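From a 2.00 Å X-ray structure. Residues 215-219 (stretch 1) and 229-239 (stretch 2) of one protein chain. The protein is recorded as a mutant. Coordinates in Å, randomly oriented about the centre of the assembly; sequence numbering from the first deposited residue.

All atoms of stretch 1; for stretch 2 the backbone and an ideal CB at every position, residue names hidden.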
# COMPACT_ATOMS: atom_id res chain seq x y z
N THR A 215 28.17 -12.85 7.11
CA THR A 215 27.97 -14.22 7.58
C THR A 215 26.93 -14.99 6.76
O THR A 215 25.90 -14.44 6.36
CB THR A 215 27.63 -14.30 9.10
OG1 THR A 215 27.47 -15.67 9.46
CG2 THR A 215 26.36 -13.53 9.44
N ALA A 216 27.25 -16.26 6.51
CA ALA A 216 26.34 -17.17 5.84
C ALA A 216 25.72 -18.12 6.86
O ALA A 216 24.93 -18.99 6.49
CB ALA A 216 27.08 -17.95 4.76
N ALA A 217 26.06 -17.93 8.14
CA ALA A 217 25.64 -18.79 9.25
C ALA A 217 24.12 -18.95 9.34
O ALA A 217 23.40 -17.97 9.15
CB ALA A 217 26.20 -18.28 10.59
N PRO A 218 23.64 -20.17 9.63
CA PRO A 218 22.21 -20.46 9.75
C PRO A 218 21.55 -19.83 10.99
O PRO A 218 20.33 -19.64 10.99
CB PRO A 218 22.17 -21.99 9.85
CG PRO A 218 23.49 -22.37 10.41
CD PRO A 218 24.46 -21.38 9.85
N THR A 219 22.33 -19.53 12.02
CA THR A 219 21.83 -18.79 13.19
C THR A 219 22.85 -17.74 13.64
O THR A 219 24.04 -17.87 13.37
CB THR A 219 21.49 -19.70 14.40
OG1 THR A 219 22.69 -20.27 14.94
CG2 THR A 219 20.49 -20.80 14.03
N UNK A 229 18.44 -15.28 16.13
CA UNK A 229 17.68 -15.21 14.90
C UNK A 229 18.27 -16.23 13.95
O UNK A 229 19.48 -16.47 13.94
CB UNK A 229 17.70 -13.80 14.30
N UNK A 230 17.39 -16.88 13.19
CA UNK A 230 17.80 -17.88 12.23
C UNK A 230 17.33 -17.52 10.83
O UNK A 230 16.40 -16.73 10.67
CB UNK A 230 17.26 -19.25 12.63
N UNK A 231 18.01 -18.08 9.83
CA UNK A 231 17.60 -17.93 8.45
C UNK A 231 16.31 -18.69 8.25
O UNK A 231 16.07 -19.72 8.88
CB UNK A 231 18.68 -18.42 7.49
N UNK A 232 15.45 -18.17 7.38
CA UNK A 232 14.24 -18.87 7.00
C UNK A 232 14.59 -20.29 6.53
O UNK A 232 15.49 -20.48 5.70
CB UNK A 232 13.50 -18.10 5.91
N UNK A 233 13.91 -21.28 7.09
CA UNK A 233 14.19 -22.68 6.79
C UNK A 233 15.37 -23.27 7.53
O UNK A 233 15.64 -24.47 7.42
CB UNK A 233 14.43 -22.84 5.29
N UNK A 234 16.09 -22.43 8.28
CA UNK A 234 17.24 -22.87 9.08
C UNK A 234 18.49 -23.28 8.31
O UNK A 234 19.37 -23.96 8.86
CB UNK A 234 16.81 -24.05 9.95
N UNK A 235 18.58 -22.88 7.05
CA UNK A 235 19.72 -23.26 6.21
C UNK A 235 20.74 -22.12 6.16
O UNK A 235 20.36 -20.96 6.29
CB UNK A 235 19.25 -23.62 4.80
N UNK A 236 22.04 -22.46 6.00
CA UNK A 236 23.06 -21.43 5.77
C UNK A 236 22.79 -20.67 4.48
O UNK A 236 22.13 -21.21 3.58
CB UNK A 236 24.45 -22.06 5.72
N UNK A 237 23.30 -19.45 4.38
CA UNK A 237 23.05 -18.61 3.20
C UNK A 237 23.63 -19.24 1.94
O UNK A 237 22.98 -19.24 0.89
CB UNK A 237 23.64 -17.21 3.40
N UNK A 238 24.85 -19.74 2.05
CA UNK A 238 25.47 -20.54 0.98
C UNK A 238 26.42 -21.57 1.57
O UNK A 238 26.52 -21.70 2.80
CB UNK A 238 26.22 -19.64 -0.01
N UNK A 239 27.12 -22.29 0.69
CA UNK A 239 28.07 -23.34 1.08
C UNK A 239 29.48 -22.78 1.34
O UNK A 239 30.47 -23.50 1.21
CB UNK A 239 28.13 -24.41 -0.01

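Position 229 lies on a strand, and its CA-to-CB bond points away from stretch 1, whose nearest atoms are beyond 5.5 Å of the ideal CB. Many side chains would fit; the residue is Leu229. Its backbone makes the contact, with Thr219 CA 3.4 Å from Leu229 O in a CA-H...O approach.

Position 230 is paired with Thr219 as an antiparallel, non-hydrogen-bonded bridge, the CA atoms of the pair 4.2 Å apart. The ideal CB sits 3.8 Å from Thr219 CG2, on the same face of the sheet, so a beta-branched, aliphatic or long polar residue would suit. Glu230 is found; its CB packs on the Thr219 methyl, while its carboxylate runs past without a partner in stretch 1.

At 231 the backbone is fixed first: the amide N donates to Pro218 O at 3.0 Å and 165°. CA-to-CB points sideways, and the carbonyl Ala217 O lies 5.0 Å from the ideal CB, so a short polar side chain is plausible, though small apolar ones are not excluded. The residue is Asn231, chi1 m. Its ND2 comes to 3.4 Å from Ala217 O, but the angle is too poor for a hydrogen bond; ND2 instead donates to O of residue 235 at 2.9 Å and 161°, bracing the loop.

Position 232 points away and is unconstrained by stretch 1; it is Tyr232. Positions 233 and 234 have phi of 81° and 70°, values that favour glycine, and both are glycine. Gly234 N closes a turn onto Asn231 O at 2.8 Å, and Gly234 O meets Pro218 CB at 3.6 Å.

Position 235 points away, leaving the choice wide; Ala235 supplies the carbonyl that receives Asn231 ND2.

At 236, phi of -62° permits proline. The ideal CB is a tight 3.2 Å from Ala216 O and 4.2 Å from Pro218 CD, which suits a compact apolar residue. Pro236 is present, its CG 4.2 Å from Pro218 CD.

Position 237 points toward stretch 1, with the ideal CB only 3.6 Å from Ala216 CA. Small residues such as alanine, serine or cysteine would fit. Cys237 places its CB 3.8 Å from Ala216 CB and is covalently bonded elsewhere in the structure. Its N donates to Ala216 O at 2.7 Å and 162°.

At 238 the ideal CB would be 5.1 Å from Ala216 CB, so stretch 1 does not demand glycine; Gly238 N lies 3.9 Å from that methyl. Position 239 points away, and Asp239 makes no contact with stretch 1.

Stretch 2 229-239: LENYGGAPCGD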
# COMPACT_ATOMS: atom_id res chain seq x y z
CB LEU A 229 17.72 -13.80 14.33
CG LEU A 229 16.55 -12.84 14.66
CD1 LEU A 229 15.84 -13.15 15.99
CD2 LEU A 229 17.00 -11.38 14.62
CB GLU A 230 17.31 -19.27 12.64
CG GLU A 230 15.82 -19.55 12.42
CD GLU A 230 15.49 -21.04 12.34
OE1 GLU A 230 14.38 -21.36 11.86
OE2 GLU A 230 16.32 -21.88 12.75
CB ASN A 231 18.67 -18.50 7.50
CG ASN A 231 19.88 -17.58 7.34
OD1 ASN A 231 19.84 -16.40 7.68
ND2 ASN A 231 20.96 -18.14 6.81
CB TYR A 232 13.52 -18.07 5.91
CG TYR A 232 12.52 -18.87 5.12
CD1 TYR A 232 11.32 -19.29 5.69
CD2 TYR A 232 12.77 -19.18 3.79
CE1 TYR A 232 10.39 -20.02 4.95
CE2 TYR A 232 11.85 -19.91 3.05
CZ TYR A 232 10.67 -20.33 3.63
OH TYR A 232 9.77 -21.05 2.88
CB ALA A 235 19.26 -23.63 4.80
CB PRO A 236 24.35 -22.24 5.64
CG PRO A 236 24.06 -23.53 6.32
CD PRO A 236 22.63 -23.81 6.02
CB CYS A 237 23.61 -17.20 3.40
SG CYS A 237 23.01 -16.00 2.18
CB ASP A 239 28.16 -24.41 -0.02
CG ASP A 239 26.80 -24.82 -0.57
OD1 ASP A 239 26.40 -25.98 -0.33
OD2 ASP A 239 26.12 -23.99 -1.22
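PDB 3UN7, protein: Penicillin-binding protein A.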